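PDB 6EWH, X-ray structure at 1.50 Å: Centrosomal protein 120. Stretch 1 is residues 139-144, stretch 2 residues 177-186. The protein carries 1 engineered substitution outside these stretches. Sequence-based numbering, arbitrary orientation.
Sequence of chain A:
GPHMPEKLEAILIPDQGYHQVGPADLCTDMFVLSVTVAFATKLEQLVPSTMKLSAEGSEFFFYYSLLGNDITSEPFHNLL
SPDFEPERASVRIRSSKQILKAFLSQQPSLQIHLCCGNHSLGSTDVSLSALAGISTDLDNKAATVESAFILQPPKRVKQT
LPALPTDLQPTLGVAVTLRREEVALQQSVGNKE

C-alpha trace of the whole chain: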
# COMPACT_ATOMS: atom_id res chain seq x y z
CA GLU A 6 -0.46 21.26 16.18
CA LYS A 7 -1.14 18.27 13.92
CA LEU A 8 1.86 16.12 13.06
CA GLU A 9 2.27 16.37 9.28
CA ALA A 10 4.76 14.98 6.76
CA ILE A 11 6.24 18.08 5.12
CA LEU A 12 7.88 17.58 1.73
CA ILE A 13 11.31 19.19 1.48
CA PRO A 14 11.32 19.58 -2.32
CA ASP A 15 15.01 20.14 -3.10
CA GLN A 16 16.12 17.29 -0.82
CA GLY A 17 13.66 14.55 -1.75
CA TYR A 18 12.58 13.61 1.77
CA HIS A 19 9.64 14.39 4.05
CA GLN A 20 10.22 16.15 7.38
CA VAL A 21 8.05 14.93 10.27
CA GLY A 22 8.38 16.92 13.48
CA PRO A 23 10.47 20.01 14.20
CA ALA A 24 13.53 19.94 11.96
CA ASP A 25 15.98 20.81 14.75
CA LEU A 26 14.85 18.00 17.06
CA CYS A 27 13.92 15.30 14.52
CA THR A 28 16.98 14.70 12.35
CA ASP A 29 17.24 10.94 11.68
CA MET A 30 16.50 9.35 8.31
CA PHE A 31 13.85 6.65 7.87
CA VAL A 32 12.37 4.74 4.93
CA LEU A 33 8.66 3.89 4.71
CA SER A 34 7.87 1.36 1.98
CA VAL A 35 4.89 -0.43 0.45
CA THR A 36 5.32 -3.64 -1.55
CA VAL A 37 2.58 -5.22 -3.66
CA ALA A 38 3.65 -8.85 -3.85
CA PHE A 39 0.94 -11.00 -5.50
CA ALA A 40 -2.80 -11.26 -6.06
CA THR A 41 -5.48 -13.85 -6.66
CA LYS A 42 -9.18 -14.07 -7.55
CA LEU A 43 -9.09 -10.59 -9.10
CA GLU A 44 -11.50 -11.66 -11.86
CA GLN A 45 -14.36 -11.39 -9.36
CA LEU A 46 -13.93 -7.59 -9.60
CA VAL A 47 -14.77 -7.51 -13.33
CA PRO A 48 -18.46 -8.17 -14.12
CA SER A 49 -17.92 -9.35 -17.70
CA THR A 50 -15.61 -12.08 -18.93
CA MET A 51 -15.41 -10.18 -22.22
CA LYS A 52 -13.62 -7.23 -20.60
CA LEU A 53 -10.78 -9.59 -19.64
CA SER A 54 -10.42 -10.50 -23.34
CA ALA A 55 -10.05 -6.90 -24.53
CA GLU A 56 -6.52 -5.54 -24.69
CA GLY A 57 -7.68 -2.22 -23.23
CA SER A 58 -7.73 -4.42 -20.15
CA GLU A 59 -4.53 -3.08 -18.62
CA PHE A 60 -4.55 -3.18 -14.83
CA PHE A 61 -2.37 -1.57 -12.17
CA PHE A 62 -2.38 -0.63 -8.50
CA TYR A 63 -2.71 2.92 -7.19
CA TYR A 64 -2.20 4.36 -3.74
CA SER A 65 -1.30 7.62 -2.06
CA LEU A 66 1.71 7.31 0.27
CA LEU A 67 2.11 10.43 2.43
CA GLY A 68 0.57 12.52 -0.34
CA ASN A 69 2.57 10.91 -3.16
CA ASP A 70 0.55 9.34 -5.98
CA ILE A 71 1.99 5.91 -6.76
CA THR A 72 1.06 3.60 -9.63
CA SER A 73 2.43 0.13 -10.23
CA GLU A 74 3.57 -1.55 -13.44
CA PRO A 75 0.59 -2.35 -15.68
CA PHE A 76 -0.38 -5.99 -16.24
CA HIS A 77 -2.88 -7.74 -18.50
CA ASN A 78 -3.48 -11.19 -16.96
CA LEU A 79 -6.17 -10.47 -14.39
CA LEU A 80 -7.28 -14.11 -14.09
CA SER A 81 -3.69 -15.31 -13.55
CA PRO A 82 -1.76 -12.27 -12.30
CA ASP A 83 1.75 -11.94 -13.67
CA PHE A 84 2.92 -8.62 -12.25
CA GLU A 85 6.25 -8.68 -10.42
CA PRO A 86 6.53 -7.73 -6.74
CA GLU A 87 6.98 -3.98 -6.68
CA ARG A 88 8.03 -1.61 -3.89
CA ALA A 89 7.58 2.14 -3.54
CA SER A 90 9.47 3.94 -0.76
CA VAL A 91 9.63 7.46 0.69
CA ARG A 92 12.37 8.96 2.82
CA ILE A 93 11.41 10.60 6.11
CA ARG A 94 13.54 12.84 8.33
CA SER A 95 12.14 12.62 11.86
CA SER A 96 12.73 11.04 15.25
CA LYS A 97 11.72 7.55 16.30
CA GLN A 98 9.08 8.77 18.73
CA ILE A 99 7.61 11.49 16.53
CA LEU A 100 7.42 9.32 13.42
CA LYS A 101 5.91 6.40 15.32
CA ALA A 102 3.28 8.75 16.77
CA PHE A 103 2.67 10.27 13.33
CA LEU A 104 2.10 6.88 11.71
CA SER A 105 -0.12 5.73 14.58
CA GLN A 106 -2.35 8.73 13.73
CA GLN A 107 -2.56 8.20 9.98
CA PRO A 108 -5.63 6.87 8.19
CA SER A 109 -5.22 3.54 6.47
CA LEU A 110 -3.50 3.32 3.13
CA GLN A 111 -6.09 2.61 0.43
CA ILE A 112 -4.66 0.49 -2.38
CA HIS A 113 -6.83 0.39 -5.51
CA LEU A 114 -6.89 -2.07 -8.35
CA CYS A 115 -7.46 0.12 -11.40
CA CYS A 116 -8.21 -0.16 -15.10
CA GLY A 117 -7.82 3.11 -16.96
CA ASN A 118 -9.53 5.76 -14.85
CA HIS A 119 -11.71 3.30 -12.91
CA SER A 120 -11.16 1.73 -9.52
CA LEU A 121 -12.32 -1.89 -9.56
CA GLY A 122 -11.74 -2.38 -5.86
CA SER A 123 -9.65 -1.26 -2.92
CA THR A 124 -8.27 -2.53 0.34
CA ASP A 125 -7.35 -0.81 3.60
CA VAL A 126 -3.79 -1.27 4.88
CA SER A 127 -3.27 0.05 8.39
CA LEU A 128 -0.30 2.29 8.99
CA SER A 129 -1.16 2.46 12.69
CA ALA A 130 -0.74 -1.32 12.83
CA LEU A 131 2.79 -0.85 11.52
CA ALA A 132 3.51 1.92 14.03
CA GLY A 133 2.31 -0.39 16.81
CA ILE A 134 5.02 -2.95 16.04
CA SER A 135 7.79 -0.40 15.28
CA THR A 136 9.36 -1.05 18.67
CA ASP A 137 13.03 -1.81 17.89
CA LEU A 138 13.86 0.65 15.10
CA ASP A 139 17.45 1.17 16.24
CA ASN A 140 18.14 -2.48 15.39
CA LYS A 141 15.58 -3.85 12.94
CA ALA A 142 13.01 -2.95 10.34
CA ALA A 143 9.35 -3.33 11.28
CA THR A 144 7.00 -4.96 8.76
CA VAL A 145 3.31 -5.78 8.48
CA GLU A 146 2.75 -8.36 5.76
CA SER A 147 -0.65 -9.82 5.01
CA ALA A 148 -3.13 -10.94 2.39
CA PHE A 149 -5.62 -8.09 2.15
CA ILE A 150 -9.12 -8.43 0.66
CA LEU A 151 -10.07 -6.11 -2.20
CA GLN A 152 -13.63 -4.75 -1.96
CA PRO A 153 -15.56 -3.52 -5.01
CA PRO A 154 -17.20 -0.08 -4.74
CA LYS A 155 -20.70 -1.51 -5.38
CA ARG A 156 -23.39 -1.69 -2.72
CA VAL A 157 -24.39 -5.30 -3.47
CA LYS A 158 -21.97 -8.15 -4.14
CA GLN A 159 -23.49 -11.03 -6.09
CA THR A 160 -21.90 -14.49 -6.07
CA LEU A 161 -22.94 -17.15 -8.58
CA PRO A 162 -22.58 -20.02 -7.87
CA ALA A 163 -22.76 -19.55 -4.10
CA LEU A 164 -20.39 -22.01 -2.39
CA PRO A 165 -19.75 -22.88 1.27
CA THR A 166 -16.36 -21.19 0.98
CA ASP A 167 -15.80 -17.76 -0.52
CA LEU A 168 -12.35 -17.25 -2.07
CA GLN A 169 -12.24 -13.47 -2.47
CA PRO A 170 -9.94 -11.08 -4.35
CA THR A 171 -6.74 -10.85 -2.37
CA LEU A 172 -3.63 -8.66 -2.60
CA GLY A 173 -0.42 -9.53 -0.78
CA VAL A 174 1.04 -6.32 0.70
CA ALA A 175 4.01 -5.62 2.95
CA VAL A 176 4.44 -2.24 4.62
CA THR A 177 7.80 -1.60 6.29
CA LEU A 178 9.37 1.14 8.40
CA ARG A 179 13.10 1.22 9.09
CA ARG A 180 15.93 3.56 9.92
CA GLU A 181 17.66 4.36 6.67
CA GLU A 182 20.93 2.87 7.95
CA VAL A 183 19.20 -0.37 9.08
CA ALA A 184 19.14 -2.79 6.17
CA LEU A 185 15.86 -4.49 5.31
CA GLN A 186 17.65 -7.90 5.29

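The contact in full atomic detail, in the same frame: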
# COMPACT_ATOMS: atom_id res chain seq x y z
N ASP A 139 16.00 0.99 16.26
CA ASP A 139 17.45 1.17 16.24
C ASP A 139 18.15 -0.06 15.68
O ASP A 139 19.28 0.05 15.20
CB ASP A 139 17.98 1.45 17.63
CG ASP A 139 17.52 2.78 18.19
OD1 ASP A 139 16.95 3.59 17.44
OD2 ASP A 139 17.74 3.00 19.40
N ASN A 140 17.50 -1.22 15.74
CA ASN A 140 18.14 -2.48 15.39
C ASN A 140 17.49 -3.21 14.22
O ASN A 140 18.20 -3.92 13.50
CB ASN A 140 18.18 -3.42 16.60
CG ASN A 140 18.97 -2.83 17.75
OD1 ASN A 140 20.19 -2.66 17.66
ND2 ASN A 140 18.28 -2.51 18.85
N LYS A 141 16.19 -3.08 14.01
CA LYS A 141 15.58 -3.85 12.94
C LYS A 141 14.44 -3.10 12.29
O LYS A 141 13.80 -2.23 12.91
CB LYS A 141 15.13 -5.24 13.41
CG LYS A 141 14.21 -5.27 14.61
CD LYS A 141 13.82 -6.70 14.92
CE LYS A 141 12.93 -6.79 16.14
NZ LYS A 141 12.48 -8.19 16.39
N ALA A 142 14.19 -3.43 11.03
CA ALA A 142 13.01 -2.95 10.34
C ALA A 142 11.76 -3.56 10.96
O ALA A 142 11.80 -4.64 11.55
CB ALA A 142 13.08 -3.34 8.86
N ALA A 143 10.65 -2.84 10.86
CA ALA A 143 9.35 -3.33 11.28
C ALA A 143 8.47 -3.51 10.05
O ALA A 143 8.42 -2.61 9.20
CB ALA A 143 8.68 -2.33 12.23
N THR A 144 7.78 -4.65 9.95
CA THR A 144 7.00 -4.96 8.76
C THR A 144 5.66 -5.57 9.13
O THR A 144 5.59 -6.45 10.00
CB THR A 144 7.74 -5.95 7.84
OG1 THR A 144 8.96 -5.36 7.39
CG2 THR A 144 6.88 -6.32 6.63
N THR A 177 6.62 -1.52 5.44
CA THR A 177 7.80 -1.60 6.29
C THR A 177 8.27 -0.21 6.68
O THR A 177 8.22 0.73 5.88
CB THR A 177 8.93 -2.34 5.53
OG1 THR A 177 8.57 -3.71 5.36
CG2 THR A 177 10.26 -2.28 6.29
N LEU A 178 8.71 -0.07 7.93
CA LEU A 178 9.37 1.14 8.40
C LEU A 178 10.74 0.75 8.94
O LEU A 178 10.86 -0.23 9.68
CB LEU A 178 8.55 1.80 9.51
CG LEU A 178 9.16 3.05 10.13
CD1 LEU A 178 9.21 4.20 9.12
CD2 LEU A 178 8.41 3.47 11.38
N ARG A 179 11.78 1.50 8.55
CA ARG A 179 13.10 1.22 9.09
C ARG A 179 13.91 2.51 9.13
O ARG A 179 13.66 3.44 8.36
CB ARG A 179 13.84 0.18 8.24
CG ARG A 179 14.08 0.61 6.80
CD ARG A 179 14.67 -0.52 5.98
NE ARG A 179 14.89 -0.09 4.60
CZ ARG A 179 15.92 0.64 4.19
NH1 ARG A 179 16.85 1.03 5.05
NH2 ARG A 179 16.03 0.98 2.91
N ARG A 180 14.89 2.55 10.03
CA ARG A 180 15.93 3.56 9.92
C ARG A 180 16.67 3.35 8.61
O ARG A 180 16.86 2.22 8.16
CB ARG A 180 16.91 3.45 11.08
CG ARG A 180 16.37 3.98 12.40
CD ARG A 180 17.50 4.02 13.43
NE ARG A 180 17.11 4.53 14.75
CZ ARG A 180 17.00 5.82 15.05
NH1 ARG A 180 17.21 6.74 14.13
NH2 ARG A 180 16.66 6.18 16.29
N GLU A 181 17.06 4.46 7.99
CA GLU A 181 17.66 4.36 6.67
C GLU A 181 18.94 3.54 6.71
O GLU A 181 19.24 2.81 5.75
CB GLU A 181 17.92 5.76 6.12
CG GLU A 181 18.44 5.74 4.69
CD GLU A 181 18.24 7.07 4.03
OE1 GLU A 181 18.95 8.03 4.40
OE2 GLU A 181 17.37 7.16 3.14
N GLU A 182 19.69 3.62 7.81
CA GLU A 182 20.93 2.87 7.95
C GLU A 182 20.73 1.43 8.41
O GLU A 182 21.72 0.69 8.51
CB GLU A 182 21.89 3.61 8.88
CG GLU A 182 21.52 3.57 10.36
CD GLU A 182 20.55 4.67 10.77
OE1 GLU A 182 19.91 5.28 9.89
OE2 GLU A 182 20.45 4.93 11.99
N VAL A 183 19.50 1.00 8.68
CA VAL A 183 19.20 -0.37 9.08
C VAL A 183 18.69 -1.10 7.85
O VAL A 183 17.61 -0.79 7.34
CB VAL A 183 18.20 -0.41 10.24
CG1 VAL A 183 17.76 -1.85 10.51
CG2 VAL A 183 18.81 0.20 11.48
N ALA A 184 19.47 -2.07 7.38
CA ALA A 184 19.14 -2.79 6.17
C ALA A 184 17.87 -3.61 6.35
O ALA A 184 17.60 -4.15 7.43
CB ALA A 184 20.29 -3.72 5.77
N LEU A 185 17.09 -3.71 5.27
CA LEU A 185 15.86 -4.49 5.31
C LEU A 185 16.14 -5.95 5.64
O LEU A 185 15.37 -6.59 6.36
CB LEU A 185 15.16 -4.37 3.96
CG LEU A 185 13.78 -5.02 3.82
CD1 LEU A 185 12.83 -4.46 4.86
CD2 LEU A 185 13.25 -4.81 2.41
N GLN A 186 17.26 -6.49 5.13
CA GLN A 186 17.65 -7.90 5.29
C GLN A 186 16.74 -8.87 4.56
O GLN A 186 17.18 -9.93 4.10
CB GLN A 186 17.79 -8.30 6.77
CG GLN A 186 19.04 -7.80 7.45
CD GLN A 186 19.25 -8.44 8.81
OE1 GLN A 186 18.50 -9.34 9.20
NE2 GLN A 186 20.27 -7.99 9.53
O HOH W 1 14.92 0.24 11.69
O HOH W 2 15.80 -5.51 9.97

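How the end of an antiparallel strand pair gives way to loops, yet stays in contact, is well illustrated by residues 139-144 and 177-186 of centrosomal protein 120. True pairing is brief. Ala143 and Leu178 form an antiparallel hydrogen-bonded pair, with Ala143 N donating to Leu178 O at 2.9 Å in a nearly linear arrangement and Leu178 N returning a bond to Ala143 O, also at 2.9 Å. Their side chains share one face of the sheet, and both residues are buried, as suits small and branched apolar groups. The next pair, Thr144 and Thr177, is not hydrogen-bonded through its backbone. Instead, the two side chains, both with chi1 in the m well, meet on the other face, where Thr144 OG1 and Thr177 OG1 form a hydrogen bond of 2.6 Å.

Beyond the ladder, three residues, Ala142, Asp139 and Val183, cover the most surface in a contact that buries 436 Å² in total. Ala142 directs its CB toward the partner stretch, where the methyl lies 3.7 Å from Arg179 CB, 4.0 Å from Thr177 CG2 and 4.2 Å from Leu185 CD1. The CA atoms of Ala142 and Arg179 lie 4.4 Å apart, and the small methyl fits into the space between the neighbouring side chains. Direct backbone hydrogen bonding has given way here to water: one water accepts from Ala142 N at 2.8 Å and donates weakly to Ala184 O at 3.4 Å, while another accepts from Arg180 N at 2.8 Å and donates to Lys141 O in a weak bond of 3.0 Å.

Val183 closes the type I turn that starts at Arg180, and its N donates to Arg180 O at 3.0 Å. The turn brings the valine back to face stretch 1, where its branched side chain packs against backbone: CG1 is 3.7 Å from Asn140 O and 3.8 Å from Lys141 CA, and CG2 is 3.8 Å from Asp139 O. Asn140 and Lys141 can therefore contribute main chain here while their side chains point away. Arg179 braces the same turn from within its own stretch, NH1 donating to Val183 O at 3.0 Å.

Asp139 supplies the polar clasp. Its CB points away, but the carboxylate comes nearer, and OD1 accepts from Arg180 NH2 at 2.8 Å and from Arg180 NE at 2.9 Å. This salt bridge lies at the guanidinium edge, near its plane, so a single oxygen can receive both N-H groups. Arginine's length suits the task, spanning a gap of 6.9 Å between Asp139 CA and Arg180 CA.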